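Local coordinates for protein flavohemoglobin (Malassezia yamatoensis, PDB 6O0A) that probably detoxifies nitric oxide to nitrate with its heme, drawing electrons from NAD(P)H through bound FAD, supporting nitric oxide resistance, at residues Asp267-Thr275 with Phe296-Lys304. Numbering follows the deposited sequence.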
loop_
_atom_site.group_PDB
_atom_site.type_symbol
_atom_site.label_atom_id
_atom_site.label_comp_id
_atom_site.label_asym_id
_atom_site.label_seq_id
_atom_site.Cartn_x
_atom_site.Cartn_y
_atom_site.Cartn_z
ATOM N N ASP A 267 -2.225 -6.712 3.164
ATOM C CA ASP A 267 -3.450 -7.416 3.506
ATOM C C ASP A 267 -4.383 -7.550 2.315
ATOM O O ASP A 267 -5.501 -8.047 2.469
ATOM C CB ASP A 267 -4.164 -6.735 4.681
ATOM C CG ASP A 267 -4.609 -5.310 4.372
ATOM O OD1 ASP A 267 -4.341 -4.798 3.265
ATOM O OD2 ASP A 267 -5.238 -4.691 5.256
ATOM N N MET A 268 -3.945 -7.131 1.130
ATOM C CA MET A 268 -4.766 -7.211 -0.076
ATOM C C MET A 268 -4.353 -8.469 -0.836
ATOM O O MET A 268 -3.665 -8.423 -1.858
ATOM C CB MET A 268 -4.597 -5.942 -0.904
ATOM C CG MET A 268 -5.515 -5.831 -2.094
ATOM S SD MET A 268 -7.223 -5.919 -1.578
ATOM C CE MET A 268 -7.238 -4.695 -0.265
ATOM N N THR A 269 -4.778 -9.610 -0.313
ATOM C CA THR A 269 -4.370 -10.904 -0.834
ATOM C C THR A 269 -5.544 -11.620 -1.489
ATOM O O THR A 269 -6.706 -11.208 -1.396
ATOM C CB THR A 269 -3.779 -11.776 0.276
ATOM O OG1 THR A 269 -4.762 -11.980 1.291
ATOM C CG2 THR A 269 -2.564 -11.088 0.896
ATOM N N LEU A 270 -5.214 -12.724 -2.161
ATOM C CA LEU A 270 -6.244 -13.516 -2.822
ATOM C C LEU A 270 -7.295 -13.991 -1.825
ATOM O O LEU A 270 -8.491 -14.023 -2.138
ATOM C CB LEU A 270 -5.595 -14.696 -3.543
ATOM C CG LEU A 270 -6.458 -15.477 -4.524
ATOM C CD1 LEU A 270 -7.025 -14.544 -5.580
ATOM C CD2 LEU A 270 -5.639 -16.591 -5.155
ATOM N N GLU A 271 -6.868 -14.343 -0.609
ATOM C CA GLU A 271 -7.815 -14.759 0.420
ATOM C C GLU A 271 -8.800 -13.643 0.750
ATOM O O GLU A 271 -9.986 -13.900 0.982
ATOM C CB GLU A 271 -7.061 -15.202 1.673
ATOM N N THR A 272 -8.326 -12.396 0.764
ATOM C CA THR A 272 -9.192 -11.256 1.052
ATOM C C THR A 272 -10.308 -11.116 0.020
ATOM O O THR A 272 -11.431 -10.727 0.366
ATOM C CB THR A 272 -8.346 -9.980 1.120
ATOM O OG1 THR A 272 -7.491 -10.038 2.268
ATOM C CG2 THR A 272 -9.217 -8.731 1.204
ATOM N N LEU A 273 -10.029 -11.443 -1.244
ATOM C CA LEU A 273 -11.016 -11.331 -2.311
ATOM C C LEU A 273 -12.009 -12.486 -2.342
ATOM O O LEU A 273 -13.031 -12.383 -3.026
ATOM C CB LEU A 273 -10.311 -11.243 -3.668
ATOM C CG LEU A 273 -9.366 -10.050 -3.777
ATOM C CD1 LEU A 273 -8.590 -10.067 -5.089
ATOM C CD2 LEU A 273 -10.162 -8.763 -3.634
ATOM N N GLU A 274 -11.742 -13.577 -1.634
ATOM C CA GLU A 274 -12.574 -14.773 -1.721
ATOM C C GLU A 274 -13.474 -14.810 -0.489
ATOM O O GLU A 274 -13.087 -15.287 0.577
ATOM C CB GLU A 274 -11.703 -16.014 -1.845
ATOM C CG GLU A 274 -10.858 -16.013 -3.114
ATOM C CD GLU A 274 -9.876 -17.161 -3.164
ATOM O OE1 GLU A 274 -9.459 -17.627 -2.084
ATOM O OE2 GLU A 274 -9.529 -17.603 -4.280
ATOM N N THR A 275 -14.694 -14.290 -0.647
ATOM C CA THR A 275 -15.632 -14.245 0.470
ATOM C C THR A 275 -16.297 -15.597 0.697
ATOM O O THR A 275 -16.548 -15.980 1.844
ATOM C CB THR A 275 -16.692 -13.170 0.228
ATOM O OG1 THR A 275 -17.559 -13.587 -0.833
ATOM C CG2 THR A 275 -16.032 -11.845 -0.144
ATOM N N PHE A 296 -2.280 -12.643 -8.508
ATOM C CA PHE A 296 -3.527 -13.351 -8.208
ATOM C C PHE A 296 -3.805 -14.429 -9.240
ATOM O O PHE A 296 -4.199 -15.551 -8.895
ATOM C CB PHE A 296 -4.708 -12.376 -8.188
ATOM C CG PHE A 296 -4.684 -11.388 -7.059
ATOM C CD1 PHE A 296 -4.056 -11.684 -5.853
ATOM C CD2 PHE A 296 -5.304 -10.158 -7.204
ATOM C CE1 PHE A 296 -4.052 -10.765 -4.815
ATOM C CE2 PHE A 296 -5.296 -9.232 -6.169
ATOM C CZ PHE A 296 -4.671 -9.541 -4.975
ATOM N N VAL A 297 -3.615 -14.097 -10.514
ATOM C CA VAL A 297 -3.952 -15.032 -11.576
ATOM C C VAL A 297 -3.030 -16.239 -11.541
ATOM O O VAL A 297 -3.477 -17.375 -11.701
ATOM C CB VAL A 297 -3.923 -14.320 -12.938
ATOM C CG1 VAL A 297 -4.098 -15.340 -14.058
ATOM C CG2 VAL A 297 -5.044 -13.300 -12.998
ATOM N N GLU A 298 -1.733 -16.018 -11.308
ATOM C CA GLU A 298 -0.805 -17.138 -11.211
ATOM C C GLU A 298 -1.168 -18.063 -10.055
ATOM O O GLU A 298 -1.086 -19.291 -10.183
ATOM C CB GLU A 298 0.630 -16.627 -11.049
ATOM C CG GLU A 298 1.693 -17.725 -11.241
ATOM C CD GLU A 298 2.058 -18.466 -9.962
ATOM O OE1 GLU A 298 1.940 -17.889 -8.863
ATOM O OE2 GLU A 298 2.472 -19.640 -10.059
ATOM N N LYS A 299 -1.563 -17.494 -8.912
ATOM C CA LYS A 299 -1.927 -18.329 -7.772
ATOM C C LYS A 299 -3.216 -19.100 -8.047
ATOM O O LYS A 299 -3.300 -20.309 -7.795
ATOM C CB LYS A 299 -2.065 -17.469 -6.511
ATOM C CG LYS A 299 -2.352 -18.275 -5.245
ATOM C CD LYS A 299 -1.235 -19.263 -4.960
ATOM C CE LYS A 299 -1.561 -20.140 -3.757
ATOM N NZ LYS A 299 -1.918 -19.336 -2.550
ATOM N N LEU A 300 -4.231 -18.416 -8.581
ATOM C CA LEU A 300 -5.477 -19.098 -8.923
ATOM C C LEU A 300 -5.231 -20.229 -9.916
ATOM O O LEU A 300 -5.856 -21.295 -9.829
ATOM C CB LEU A 300 -6.488 -18.094 -9.482
ATOM C CG LEU A 300 -7.124 -17.118 -8.496
ATOM C CD1 LEU A 300 -7.658 -15.892 -9.232
ATOM C CD2 LEU A 300 -8.235 -17.801 -7.684
ATOM N N ALA A 301 -4.312 -20.025 -10.859
ATOM C CA ALA A 301 -3.994 -21.092 -11.801
ATOM C C ALA A 301 -3.316 -22.267 -11.103
ATOM O O ALA A 301 -3.656 -23.427 -11.361
ATOM C CB ALA A 301 -3.120 -20.548 -12.932
ATOM N N ALA A 302 -2.359 -21.988 -10.212
ATOM C CA ALA A 302 -1.708 -23.055 -9.457
ATOM C C ALA A 302 -2.700 -23.813 -8.583
ATOM O O ALA A 302 -2.544 -25.022 -8.369
ATOM C CB ALA A 302 -0.581 -22.476 -8.602
ATOM N N GLN A 303 -3.721 -23.130 -8.076
ATOM C CA GLN A 303 -4.742 -23.760 -7.251
ATOM C C GLN A 303 -5.791 -24.506 -8.058
ATOM O O GLN A 303 -6.662 -25.142 -7.457
ATOM C CB GLN A 303 -5.455 -22.713 -6.395
ATOM C CG GLN A 303 -4.587 -22.035 -5.363
ATOM C CD GLN A 303 -5.327 -20.926 -4.646
ATOM O OE1 GLN A 303 -6.382 -20.475 -5.096
ATOM N NE2 GLN A 303 -4.781 -20.482 -3.522
ATOM N N LYS A 304 -5.739 -24.434 -9.391
ATOM C CA LYS A 304 -6.769 -25.013 -10.257
ATOM C C LYS A 304 -8.156 -24.478 -9.887
ATOM O O LYS A 304 -9.127 -25.227 -9.748
ATOM C CB LYS A 304 -6.725 -26.543 -10.213
ATOM C CG LYS A 304 -5.314 -27.110 -10.188
ATOM C CD LYS A 304 -4.961 -27.839 -11.471
ATOM C CE LYS A 304 -3.507 -28.291 -11.448
ATOM N NZ LYS A 304 -3.180 -29.054 -10.206
#
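The Phe296 ring packs against the 268-273 turn, which includes the short, weakly bonded helix 270-273: Met268 O lies at its edge, near the ring plane, 3.5 Å from Phe296 CZ. The Leu273 CD1 methyl makes an off-centre CH-pi contact, 4.0 Å from the Phe296 ring centroid and 30° off the normal. The backbone approaches obliquely, with Leu270 N 3.5 Å from Phe296 CE1. Phe369 of strand 367-371, which Met268 and Leu273 also touch, adds an edge-to-face ring contact.

One turn beyond Phe296 along helix 290-302, Leu300 receives the end of Leu270. Leu270 CG stands anti to the backbone N (chi1 -168°), which carries both methyls out to Leu300; Leu270 CD2 comes within 3.7 Å of Leu300 CG and also rests against the aliphatic start of Lys299. Glu274 runs past Leu300 in the opposite sense, OE2 lying 3.6 Å from Leu300 CD2, and the same oxygen forms a salt bridge with Arg307. Within the turn, Thr272 OG1 donates to Asp267 O (2.8 Å), tying the connection to the helix that follows.

This is mainly apolar packing in the ferredoxin reductase-like module: the connection from the FAD-binding barrel, through helix 270-273, docks on helix 290-302 of the NAD-binding Rossmann-like domain.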